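Local coordinates for protein endo-1,4-b-d-mannanase (Trichoderma reesei, PDB 1QNQ) that hydrolyses internal beta-1,4-mannosidic bonds of mannans, as a glycoside hydrolase family 5 enzyme with a TIM-barrel fold, at residues T239-P244 / F274-A279. Sequence-based numbering, arbitrary orientation.
With TPT (2,2':6',2''-TERPYRIDINE PLATINUM(II) Chloride), chain B.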
loop_
_atom_site.group_PDB
_atom_site.type_symbol
_atom_site.label_atom_id
_atom_site.label_comp_id
_atom_site.label_asym_id
_atom_site.label_seq_id
_atom_site.Cartn_x
_atom_site.Cartn_y
_atom_site.Cartn_z
ATOM N N THR A 239 -7.001 -3.970 -5.169
ATOM C CA THR A 239 -6.813 -2.683 -4.491
ATOM C C THR A 239 -7.313 -1.476 -5.297
ATOM O O THR A 239 -7.252 -1.499 -6.549
ATOM C CB THR A 239 -5.310 -2.403 -4.204
ATOM O OG1 THR A 239 -4.534 -2.552 -5.423
ATOM C CG2 THR A 239 -4.743 -3.345 -3.165
ATOM N N PHE A 240 -7.779 -0.387 -4.670
ATOM C CA PHE A 240 -8.080 0.864 -5.405
ATOM C C PHE A 240 -7.889 2.060 -4.458
ATOM O O PHE A 240 -7.947 1.907 -3.217
ATOM C CB PHE A 240 -9.473 0.855 -6.046
ATOM C CG PHE A 240 -10.666 0.752 -5.124
ATOM C CD1 PHE A 240 -11.224 -0.461 -4.756
ATOM C CD2 PHE A 240 -11.273 1.898 -4.635
ATOM C CE1 PHE A 240 -12.324 -0.506 -3.902
ATOM C CE2 PHE A 240 -12.371 1.865 -3.787
ATOM C CZ PHE A 240 -12.904 0.653 -3.404
ATOM N N HIS A 241 -7.570 3.214 -5.028
ATOM C CA HIS A 241 -7.339 4.487 -4.323
ATOM C C HIS A 241 -8.392 5.543 -4.684
ATOM O O HIS A 241 -9.144 5.324 -5.639
ATOM C CB HIS A 241 -5.930 5.000 -4.610
ATOM C CG HIS A 241 -4.744 4.140 -4.233
ATOM N ND1 HIS A 241 -3.427 4.583 -4.338
ATOM C CD2 HIS A 241 -4.675 2.895 -3.744
ATOM C CE1 HIS A 241 -2.630 3.588 -3.917
ATOM N NE2 HIS A 241 -3.342 2.554 -3.540
ATOM N N LEU A 242 -8.465 6.713 -4.053
ATOM C CA LEU A 242 -9.488 7.736 -4.338
ATOM C C LEU A 242 -9.049 9.167 -3.967
ATOM O O LEU A 242 -8.899 9.470 -2.766
ATOM C CB LEU A 242 -10.816 7.371 -3.685
ATOM C CG LEU A 242 -11.967 8.383 -3.756
ATOM C CD1 LEU A 242 -12.358 8.539 -5.232
ATOM C CD2 LEU A 242 -13.170 7.959 -2.917
ATOM N N TYR A 243 -8.890 10.051 -4.969
ATOM C CA TYR A 243 -8.488 11.465 -4.732
ATOM C C TYR A 243 -9.210 12.416 -5.696
ATOM O O TYR A 243 -8.678 12.900 -6.724
ATOM C CB TYR A 243 -6.965 11.576 -4.916
ATOM C CG TYR A 243 -6.017 10.997 -3.890
ATOM C CD1 TYR A 243 -5.827 11.676 -2.690
ATOM C CD2 TYR A 243 -5.331 9.802 -4.064
ATOM C CE1 TYR A 243 -4.967 11.214 -1.704
ATOM C CE2 TYR A 243 -4.467 9.308 -3.104
ATOM C CZ TYR A 243 -4.273 10.044 -1.938
ATOM O OH TYR A 243 -3.442 9.586 -0.941
ATOM N N PRO A 244 -10.470 12.736 -5.433
ATOM C CA PRO A 244 -11.316 13.589 -6.271
ATOM C C PRO A 244 -10.803 14.971 -6.600
ATOM O O PRO A 244 -10.968 15.436 -7.746
ATOM C CB PRO A 244 -12.659 13.706 -5.572
ATOM C CG PRO A 244 -12.675 12.617 -4.577
ATOM C CD PRO A 244 -11.250 12.283 -4.251
ATOM N N PHE A 274 -10.092 -0.929 -0.045
ATOM C CA PHE A 274 -10.097 0.519 -0.322
ATOM C C PHE A 274 -8.876 1.096 0.415
ATOM O O PHE A 274 -8.940 1.524 1.573
ATOM C CB PHE A 274 -11.409 1.095 0.198
ATOM C CG PHE A 274 -11.802 2.534 0.069
ATOM C CD1 PHE A 274 -11.253 3.374 -0.874
ATOM C CD2 PHE A 274 -12.802 3.076 0.880
ATOM C CE1 PHE A 274 -11.618 4.693 -1.003
ATOM C CE2 PHE A 274 -13.184 4.408 0.780
ATOM C CZ PHE A 274 -12.587 5.206 -0.170
ATOM N N GLU A 275 -7.719 1.059 -0.231
ATOM C CA GLU A 275 -6.397 1.198 0.358
ATOM C C GLU A 275 -5.790 2.556 0.635
ATOM O O GLU A 275 -4.907 2.611 1.529
ATOM C CB GLU A 275 -5.478 0.350 -0.574
ATOM C CG GLU A 275 -4.007 0.558 -0.533
ATOM C CD GLU A 275 -3.130 -0.380 -1.337
ATOM O OE1 GLU A 275 -2.760 -1.401 -0.716
ATOM O OE2 GLU A 275 -2.808 -0.060 -2.493
ATOM N N GLU A 276 -6.200 3.615 -0.037
ATOM C CA GLU A 276 -5.677 4.972 0.158
ATOM C C GLU A 276 -6.695 6.008 -0.281
ATOM O O GLU A 276 -7.134 5.852 -1.442
ATOM C CB GLU A 276 -4.375 5.100 -0.644
ATOM C CG GLU A 276 -3.577 6.345 -0.658
ATOM C CD GLU A 276 -2.233 6.348 -1.326
ATOM O OE1 GLU A 276 -1.438 5.372 -1.549
ATOM O OE2 GLU A 276 -1.900 7.505 -1.671
ATOM N N TYR A 277 -7.133 6.953 0.556
ATOM C CA TYR A 277 -8.115 7.955 0.153
ATOM C C TYR A 277 -7.936 9.264 0.957
ATOM O O TYR A 277 -7.501 9.189 2.105
ATOM C CB TYR A 277 -9.547 7.463 0.342
ATOM C CG TYR A 277 -9.983 6.907 1.689
ATOM C CD1 TYR A 277 -9.855 5.572 2.019
ATOM C CD2 TYR A 277 -10.548 7.743 2.646
ATOM C CE1 TYR A 277 -10.266 5.062 3.233
ATOM C CE2 TYR A 277 -10.962 7.263 3.883
ATOM C CZ TYR A 277 -10.810 5.925 4.178
ATOM O OH TYR A 277 -11.229 5.448 5.403
ATOM N N GLY A 278 -8.300 10.404 0.355
ATOM C CA GLY A 278 -8.284 11.694 1.045
ATOM C C GLY A 278 -9.037 12.805 0.302
ATOM O O GLY A 278 -9.193 12.761 -0.903
ATOM N N ALA A 279 -9.510 13.814 1.031
ATOM C CA ALA A 279 -10.111 15.034 0.478
ATOM C C ALA A 279 -9.360 16.267 1.005
ATOM O O ALA A 279 -8.974 16.306 2.176
ATOM C CB ALA A 279 -11.558 15.139 0.919
HETATM PT PT1 TPT B . 0.466 15.012 -5.080
HETATM N N1 TPT B . 0.217 15.458 -7.075
HETATM N N2 TPT B . -1.117 13.933 -5.603
HETATM N N3 TPT B . 0.014 14.100 -3.327
HETATM C C1 TPT B . 1.001 16.285 -7.783
HETATM C C2 TPT B . 0.815 16.508 -9.127
HETATM C C3 TPT B . -0.224 15.836 -9.782
HETATM C C4 TPT B . -1.005 14.978 -9.085
HETATM C C5 TPT B . -0.832 14.811 -7.702
HETATM C C6 TPT B . -1.619 13.908 -6.843
HETATM C C7 TPT B . -2.636 13.067 -7.249
HETATM C C8 TPT B . -3.238 12.287 -6.292
HETATM C C9 TPT B . -2.754 12.266 -5.010
HETATM C C10 TPT B . -1.676 13.077 -4.687
HETATM C C11 TPT B . -1.036 13.226 -3.366
HETATM C C12 TPT B . -1.375 12.491 -2.232
HETATM C C13 TPT B . -0.695 12.700 -1.050
HETATM C C14 TPT B . 0.401 13.608 -0.986
HETATM C C15 TPT B . 0.703 14.265 -2.175
HETATM O O HOH W 1 0.652 13.253 -6.651
#
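Two neighbouring parallel strands of the TIM barrel, 239-242 and 274-277, bring His-241 and Tyr-243 against Glu-275 and Glu-276 at the C-terminal end where family 5 enzymes hold their active site. Glu-276 lies on the strand where family 5 enzymes carry their nucleophile and is probably that residue; Glu-169, just beyond the end of strand 161-165, is probably the acid/base. The Tyr-243 hydroxyl donates to Glu-276 OE2 (OH to OE2 2.7 Å), on that oxygen's anti lone pair, with ring and carboxylate planes 88° apart. The other oxygen, OE1, forms a salt bridge with Arg-54, so both ends of the carboxylate are gripped. Glu-276 reaches them because its chain is extended, CG anti to the backbone N (chi1 -179°), and on the way its CB lies over the centre of the His-241 ring, 3.7 Å from the ring centroid. A flat imidazole suits this place: His-241 NE2 gives a nearly straight hydrogen bond, in the ring plane, to Glu-275 OE2 (2.9 Å), while ND1 is hydrogen-bonded to Glu-169. A phenylalanine at Tyr-243 would probably leave OE2 without this donor and the carboxylate freer to turn. On the other side of the sheet, apolar residues suit the filling between barrel and helices: Phe-240 CE2 meets Phe-274 CD1 at 3.5 Å, and Leu-242 CB abuts the edge of the Phe-274 ring. Between the backbones, Glu-275 N bonds to Phe-240 O, and Gly-278 N more weakly to Leu-242 O; glycine suits this place, since a CB would lie about 3.6 Å from Tyr-243 CE1. Terpyridine platinum covers one face of Tyr-243, its C9 3.7 Å from Tyr-243 CG.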